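Long-range contacts in MIPZ (Caulobacter crescentus, PDB 2XJ9), which is a division plane positioning ATPase and cell division inhibitor whose gradient is driven by localized dimerization and nucleoid binding: residues A[28-33]-A[67-72]; A[219-224]-A[254-259]. The protein carries 1 engineered substitution. All blocks are in the same frame, centred on the assembly; numbering follows the deposited sequence.

Interaction 1 of 2, residues A[28-33]-A[67-72]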
loop_
_atom_site.group_PDB
_atom_site.type_symbol
_atom_site.label_atom_id
_atom_site.label_comp_id
_atom_site.label_asym_id
_atom_site.label_seq_id
_atom_site.Cartn_x
_atom_site.Cartn_y
_atom_site.Cartn_z
ATOM N N ALA A 28 13.500 -14.949 -10.090
ATOM C CA ALA A 28 13.206 -16.118 -10.914
ATOM C C ALA A 28 13.944 -16.049 -12.247
ATOM O O ALA A 28 14.530 -17.034 -12.679
ATOM C CB ALA A 28 11.716 -16.236 -11.155
ATOM N N LEU A 29 13.909 -14.884 -12.894
ATOM C CA LEU A 29 14.622 -14.651 -14.150
ATOM C C LEU A 29 16.118 -14.901 -14.022
ATOM O O LEU A 29 16.676 -15.728 -14.721
ATOM C CB LEU A 29 14.374 -13.237 -14.659
ATOM C CG LEU A 29 12.948 -13.082 -15.157
ATOM C CD1 LEU A 29 12.573 -11.652 -15.349
ATOM C CD2 LEU A 29 12.774 -13.851 -16.444
ATOM N N LEU A 30 16.767 -14.182 -13.127
ATOM C CA LEU A 30 18.141 -14.500 -12.791
ATOM C C LEU A 30 18.438 -16.009 -12.824
ATOM O O LEU A 30 19.432 -16.426 -13.440
ATOM C CB LEU A 30 18.482 -13.925 -11.424
ATOM C CG LEU A 30 19.279 -12.634 -11.477
ATOM C CD1 LEU A 30 18.956 -11.880 -12.753
ATOM C CD2 LEU A 30 19.015 -11.794 -10.237
ATOM N N TYR A 31 17.579 -16.810 -12.180
ATOM C CA TYR A 31 17.785 -18.253 -12.049
ATOM C C TYR A 31 17.324 -19.025 -13.278
ATOM O O TYR A 31 17.395 -20.254 -13.312
ATOM C CB TYR A 31 17.097 -18.807 -10.799
ATOM C CG TYR A 31 17.906 -18.687 -9.518
ATOM C CD1 TYR A 31 17.705 -17.633 -8.634
ATOM C CD2 TYR A 31 18.862 -19.633 -9.190
ATOM C CE1 TYR A 31 18.441 -17.512 -7.464
ATOM C CE2 TYR A 31 19.608 -19.528 -8.013
ATOM C CZ TYR A 31 19.395 -18.464 -7.154
ATOM O OH TYR A 31 20.135 -18.362 -5.993
ATOM N N GLY A 32 16.838 -18.303 -14.281
ATOM C CA GLY A 32 16.536 -18.901 -15.565
ATOM C C GLY A 32 17.599 -18.502 -16.576
ATOM O O GLY A 32 17.370 -18.497 -17.780
ATOM N N GLY A 33 18.772 -18.138 -16.080
ATOM C CA GLY A 33 19.857 -17.731 -16.948
ATOM C C GLY A 33 19.838 -16.297 -17.445
ATOM O O GLY A 33 20.886 -15.770 -17.823
ATOM N N PRO A 67 23.149 -15.244 -7.964
ATOM C CA PRO A 67 22.868 -14.280 -9.033
ATOM C C PRO A 67 22.412 -12.945 -8.453
ATOM O O PRO A 67 21.550 -12.938 -7.582
ATOM C CB PRO A 67 21.696 -14.916 -9.786
ATOM C CG PRO A 67 21.592 -16.329 -9.280
ATOM C CD PRO A 67 22.218 -16.381 -7.942
ATOM N N GLU A 68 22.975 -11.838 -8.926
ATOM C CA GLU A 68 22.473 -10.508 -8.582
ATOM C C GLU A 68 22.011 -9.759 -9.837
ATOM O O GLU A 68 22.613 -9.880 -10.885
ATOM C CB GLU A 68 23.548 -9.723 -7.841
ATOM C CG GLU A 68 23.849 -10.265 -6.449
ATOM C CD GLU A 68 25.210 -9.845 -5.936
ATOM O OE1 GLU A 68 25.451 -8.630 -5.748
ATOM O OE2 GLU A 68 26.055 -10.745 -5.740
ATOM N N PRO A 69 20.918 -8.993 -9.743
ATOM C CA PRO A 69 20.506 -8.295 -10.956
ATOM C C PRO A 69 21.454 -7.142 -11.182
ATOM O O PRO A 69 22.473 -7.067 -10.508
ATOM C CB PRO A 69 19.109 -7.752 -10.606
ATOM C CG PRO A 69 18.911 -7.959 -9.169
ATOM C CD PRO A 69 20.190 -8.496 -8.569
ATOM N N LEU A 70 21.133 -6.262 -12.120
ATOM C CA LEU A 70 21.893 -5.043 -12.281
ATOM C C LEU A 70 21.048 -3.885 -11.770
ATOM O O LEU A 70 20.338 -3.250 -12.540
ATOM C CB LEU A 70 22.272 -4.823 -13.742
ATOM C CG LEU A 70 23.332 -3.733 -13.983
ATOM C CD1 LEU A 70 22.853 -2.666 -14.959
ATOM C CD2 LEU A 70 23.765 -3.086 -12.671
ATOM N N ALA A 71 21.118 -3.628 -10.463
ATOM C CA ALA A 71 20.358 -2.552 -9.818
ATOM C C ALA A 71 20.805 -1.157 -10.285
ATOM O O ALA A 71 22.000 -0.846 -10.303
ATOM C CB ALA A 71 20.477 -2.673 -8.322
ATOM N N LEU A 72 19.836 -0.318 -10.645
ATOM C CA LEU A 72 20.129 0.971 -11.264
ATOM C C LEU A 72 19.436 2.145 -10.579
ATOM O O LEU A 72 18.211 2.207 -10.490
ATOM C CB LEU A 72 19.729 0.943 -12.739
ATOM C CG LEU A 72 20.812 0.893 -13.826
ATOM C CD1 LEU A 72 22.069 0.184 -13.393
ATOM C CD2 LEU A 72 20.261 0.240 -15.065
#
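Leu30 and Pro67 carry most of this contact, with Tyr31 adding a ring on one flank. Leu30 points its CB toward the 67-72 segment. CG of Leu30 lies 3.7 Å from CB of Pro67, and CB of Leu30 rests against the same atom. The CD2 methyl reaches further along the segment. It meets the peptide between Glu68 and Pro69, and CD2 of Leu30 touches the Pro69 ring at CD of Pro69, 3.9 Å away. Tyr31 works on another part of the Pro67 ring. CG of Pro67 sits over one face of the Tyr31 ring, 3.8 Å from the centroid and 15° off the normal, in a CH-pi contact. The two side chains cross at about a right angle. The fold is that of a P-loop NTPase, with a parallel beta sheet between helices. Leu30 closes helix 18-30, which begins at the end of the P-loop, and the two prolines lead into edge strand 70-72. That strand pairs with strand 36-40, where Val36 also touches Leu30. CD of Pro67 lies 3.5 Å from OH of Tyr31. The hydroxyl itself is hydrogen-bonded to Asp236. On the other segment, the carbonyl of Pro67 accepts a hydrogen bond from the side chain of Arg55.

Interaction 2 of 2, residues A[219-224]-A[254-259]; sequences RDRVIY and RQELRA. With AGS (phosphothiophosphoric acid-adenylate ester), chain D.
Glu256 reaches from helix 249-263 to Tyr224 and Arg221. CB of Glu256 lies 3.8 Å from OH of Tyr224. CG is anti to the carbonyl carbon (chi1 -68°), and the chain runs extended beyond it. OE1 of Glu256 accepts a hydrogen bond from OH of Tyr224 at 2.6 Å, nearly in line with its own C-O bond. The carboxylate is turned only 28° from the tyrosine ring. OE2 forms a salt bridge with NH1 of Arg221, tip to tip, though NH1 lies close to both oxygens and its place is less sure. CG of Arg219 also packs on OE2. Beside the tip, the Tyr224 ring meets CD1 of Leu257 at its CE1. CD2 of Tyr224 lies 3.3 Å from N6 of the nucleotide. The same segment reads the adenine. O of Arg219 accepts a hydrogen bond from N6 of the nucleotide at 3.2 Å. N of Arg221 donates one to N1 of the nucleotide at 3.0 Å. A phenylalanine in place of Tyr224 would probably leave OE1 of Glu256 without its hydroxyl donor. The 219-224 loop follows strand 213-215 and lies against helix 249-263, while His24 of helix 18-30 meets the Tyr224 ring edge-to-face.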
loop_
_atom_site.group_PDB
_atom_site.type_symbol
_atom_site.label_atom_id
_atom_site.label_comp_id
_atom_site.label_asym_id
_atom_site.label_seq_id
_atom_site.Cartn_x
_atom_site.Cartn_y
_atom_site.Cartn_z
ATOM N N ARG A 219 -0.740 -16.313 -2.704
ATOM C CA ARG A 219 -1.487 -16.345 -1.464
ATOM C C ARG A 219 -0.647 -15.692 -0.407
ATOM O O ARG A 219 0.566 -15.614 -0.537
ATOM C CB ARG A 219 -1.826 -17.773 -1.079
ATOM C CG ARG A 219 -2.743 -18.431 -2.080
ATOM C CD ARG A 219 -3.442 -19.627 -1.475
ATOM N NE ARG A 219 -3.735 -19.416 -0.058
ATOM C CZ ARG A 219 -4.587 -20.154 0.653
ATOM N NH1 ARG A 219 -4.788 -19.885 1.939
ATOM N NH2 ARG A 219 -5.245 -21.155 0.077
ATOM N N ASP A 220 -1.301 -15.200 0.630
ATOM C CA ASP A 220 -0.619 -14.611 1.769
ATOM C C ASP A 220 0.337 -15.657 2.352
ATOM O O ASP A 220 -0.075 -16.741 2.718
ATOM C CB ASP A 220 -1.675 -14.157 2.786
ATOM C CG ASP A 220 -1.145 -13.170 3.801
ATOM O OD1 ASP A 220 0.001 -12.700 3.652
ATOM O OD2 ASP A 220 -1.889 -12.852 4.753
ATOM N N ARG A 221 1.623 -15.346 2.412
ATOM C CA ARG A 221 2.598 -16.329 2.841
ATOM C C ARG A 221 3.818 -15.683 3.435
ATOM O O ARG A 221 4.533 -14.954 2.757
ATOM C CB ARG A 221 3.047 -17.150 1.655
ATOM C CG ARG A 221 2.023 -18.127 1.181
ATOM C CD ARG A 221 2.712 -19.381 0.689
ATOM N NE ARG A 221 1.763 -20.467 0.506
ATOM C CZ ARG A 221 1.106 -20.675 -0.627
ATOM N NH1 ARG A 221 1.309 -19.865 -1.656
ATOM N NH2 ARG A 221 0.254 -21.686 -0.729
ATOM N N VAL A 222 4.085 -15.989 4.690
ATOM C CA VAL A 222 5.256 -15.478 5.382
ATOM C C VAL A 222 6.540 -15.491 4.554
ATOM O O VAL A 222 7.361 -14.587 4.666
ATOM C CB VAL A 222 5.527 -16.312 6.655
ATOM C CG1 VAL A 222 6.253 -15.471 7.698
ATOM C CG2 VAL A 222 4.217 -16.865 7.208
ATOM N N ILE A 223 6.718 -16.534 3.753
ATOM C CA ILE A 223 7.949 -16.740 3.010
ATOM C C ILE A 223 8.118 -15.680 1.913
ATOM O O ILE A 223 9.233 -15.449 1.406
ATOM C CB ILE A 223 8.024 -18.182 2.415
ATOM C CG1 ILE A 223 9.399 -18.453 1.806
ATOM C CG2 ILE A 223 6.933 -18.403 1.388
ATOM C CD1 ILE A 223 10.523 -18.404 2.815
ATOM N N TYR A 224 7.017 -15.018 1.562
ATOM C CA TYR A 224 7.066 -13.963 0.550
ATOM C C TYR A 224 7.540 -12.638 1.134
ATOM O O TYR A 224 7.687 -11.645 0.413
ATOM C CB TYR A 224 5.697 -13.761 -0.077
ATOM C CG TYR A 224 5.275 -14.835 -1.068
ATOM C CD1 TYR A 224 6.211 -15.531 -1.820
ATOM C CD2 TYR A 224 3.937 -15.156 -1.243
ATOM C CE1 TYR A 224 5.819 -16.515 -2.715
ATOM C CE2 TYR A 224 3.551 -16.125 -2.130
ATOM C CZ TYR A 224 4.496 -16.797 -2.866
ATOM O OH TYR A 224 4.110 -17.759 -3.759
ATOM N N ARG A 254 6.813 -22.078 -4.545
ATOM C CA ARG A 254 7.578 -22.107 -5.771
ATOM C C ARG A 254 6.656 -22.577 -6.888
ATOM O O ARG A 254 6.857 -22.247 -8.066
ATOM C CB ARG A 254 8.794 -23.006 -5.623
ATOM C CG ARG A 254 8.509 -24.477 -5.797
ATOM C CD ARG A 254 9.635 -25.308 -5.211
ATOM N NE ARG A 254 10.887 -24.637 -5.403
ATOM C CZ ARG A 254 11.782 -24.167 -4.538
ATOM N NH1 ARG A 254 12.816 -23.569 -5.097
ATOM N NH2 ARG A 254 11.717 -24.273 -3.211
ATOM N N GLN A 255 5.630 -23.330 -6.503
ATOM C CA GLN A 255 4.550 -23.692 -7.418
ATOM C C GLN A 255 3.856 -22.474 -8.027
ATOM O O GLN A 255 3.907 -22.290 -9.236
ATOM C CB GLN A 255 3.523 -24.585 -6.721
ATOM C CG GLN A 255 3.757 -26.064 -6.946
ATOM C CD GLN A 255 3.839 -26.406 -8.427
ATOM O OE1 GLN A 255 4.101 -27.554 -8.798
ATOM N NE2 GLN A 255 3.615 -25.405 -9.284
ATOM N N GLU A 256 3.214 -21.657 -7.190
ATOM C CA GLU A 256 2.515 -20.448 -7.628
ATOM C C GLU A 256 3.383 -19.530 -8.453
ATOM O O GLU A 256 2.922 -18.939 -9.425
ATOM C CB GLU A 256 2.078 -19.640 -6.430
ATOM C CG GLU A 256 1.022 -20.265 -5.607
ATOM C CD GLU A 256 0.785 -19.485 -4.365
ATOM O OE1 GLU A 256 1.633 -18.618 -4.064
ATOM O OE2 GLU A 256 -0.233 -19.731 -3.686
ATOM N N LEU A 257 4.629 -19.368 -8.027
ATOM C CA LEU A 257 5.545 -18.520 -8.739
ATOM C C LEU A 257 5.686 -19.065 -10.140
ATOM O O LEU A 257 5.623 -18.316 -11.123
ATOM C CB LEU A 257 6.901 -18.515 -8.065
ATOM C CG LEU A 257 7.297 -17.236 -7.345
ATOM C CD1 LEU A 257 6.071 -16.455 -6.871
ATOM C CD2 LEU A 257 8.201 -17.602 -6.187
ATOM N N ARG A 258 5.877 -20.373 -10.233
ATOM C CA ARG A 258 6.023 -21.010 -11.535
ATOM C C ARG A 258 4.771 -20.789 -12.388
ATOM O O ARG A 258 4.856 -20.300 -13.509
ATOM C CB ARG A 258 6.333 -22.495 -11.380
ATOM C CG ARG A 258 6.822 -23.153 -12.646
ATOM C CD ARG A 258 7.233 -24.589 -12.383
ATOM N NE ARG A 258 8.370 -24.658 -11.465
ATOM C CZ ARG A 258 8.383 -25.337 -10.317
ATOM N NH1 ARG A 258 9.481 -25.326 -9.555
ATOM N NH2 ARG A 258 7.309 -26.032 -9.930
ATOM N N ALA A 259 3.607 -21.116 -11.854
ATOM C CA ALA A 259 2.376 -20.869 -12.584
ATOM C C ALA A 259 2.355 -19.442 -13.073
ATOM O O ALA A 259 2.092 -19.185 -14.241
ATOM C CB ALA A 259 1.192 -21.113 -11.724
HETATM P PG AGS D . 3.642 0.476 -2.174
HETATM S S1G AGS D . 2.508 1.392 -2.635
HETATM O O2G AGS D . 4.164 0.740 -0.778
HETATM O O3G AGS D . 4.794 0.297 -3.139
HETATM P PB AGS D . 3.524 -2.297 -2.913
HETATM O O1B AGS D . 2.527 -2.469 -4.038
HETATM O O2B AGS D . 5.014 -2.169 -3.104
HETATM O O3B AGS D . 2.998 -1.010 -2.086
HETATM P PA AGS D . 4.293 -4.493 -1.273
HETATM O O1A AGS D . 4.938 -5.341 -2.349
HETATM O O2A AGS D . 5.153 -3.741 -0.324
HETATM O O3A AGS D . 3.227 -3.503 -1.910
HETATM O "O5'" AGS D . 3.272 -5.399 -0.437
HETATM C "C5'" AGS D . 2.518 -4.817 0.612
HETATM C "C4'" AGS D . 2.771 -5.568 1.929
HETATM O "O4'" AGS D . 2.310 -6.874 1.708
HETATM C "C3'" AGS D . 4.228 -5.745 2.318
HETATM O "O3'" AGS D . 4.318 -5.788 3.732
HETATM C "C2'" AGS D . 4.656 -7.109 1.824
HETATM O "O2'" AGS D . 5.673 -7.616 2.701
HETATM C "C1'" AGS D . 3.336 -7.848 1.892
HETATM N N9 AGS D . 2.963 -8.833 0.851
HETATM C C8 AGS D . 2.666 -8.560 -0.441
HETATM N N7 AGS D . 2.303 -9.689 -1.113
HETATM C C5 AGS D . 2.347 -10.691 -0.217
HETATM C C6 AGS D . 2.082 -12.121 -0.250
HETATM N N6 AGS D . 1.696 -12.701 -1.403
HETATM N N1 AGS D . 2.236 -12.805 0.904
HETATM C C2 AGS D . 2.629 -12.239 2.056
HETATM N N3 AGS D . 2.892 -10.939 2.164
HETATM C C4 AGS D . 2.764 -10.134 1.078
#

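Interaction 1 closes before interaction 2 opens along the chain. Their centres are 18 Å apart, and their nearest atoms are about 6 Å apart without touching. Helix 18-30 relates the two: its last turn belongs to interaction 1, while its His24 packs on Tyr224 of interaction 2. Near its start, Ser19 binds magnesium and the backbone N of Thr20 is hydrogen-bonded to the nucleotide. Interaction 1 ties this helix to 70-72, one outermost strand of the parallel sheet. Interaction 2 follows 213-215, the other outermost strand, and lines the adenine end of the pocket. There the second subunit packs on Asp220 and Val222, consistent with a link between nucleotide binding and dimerization.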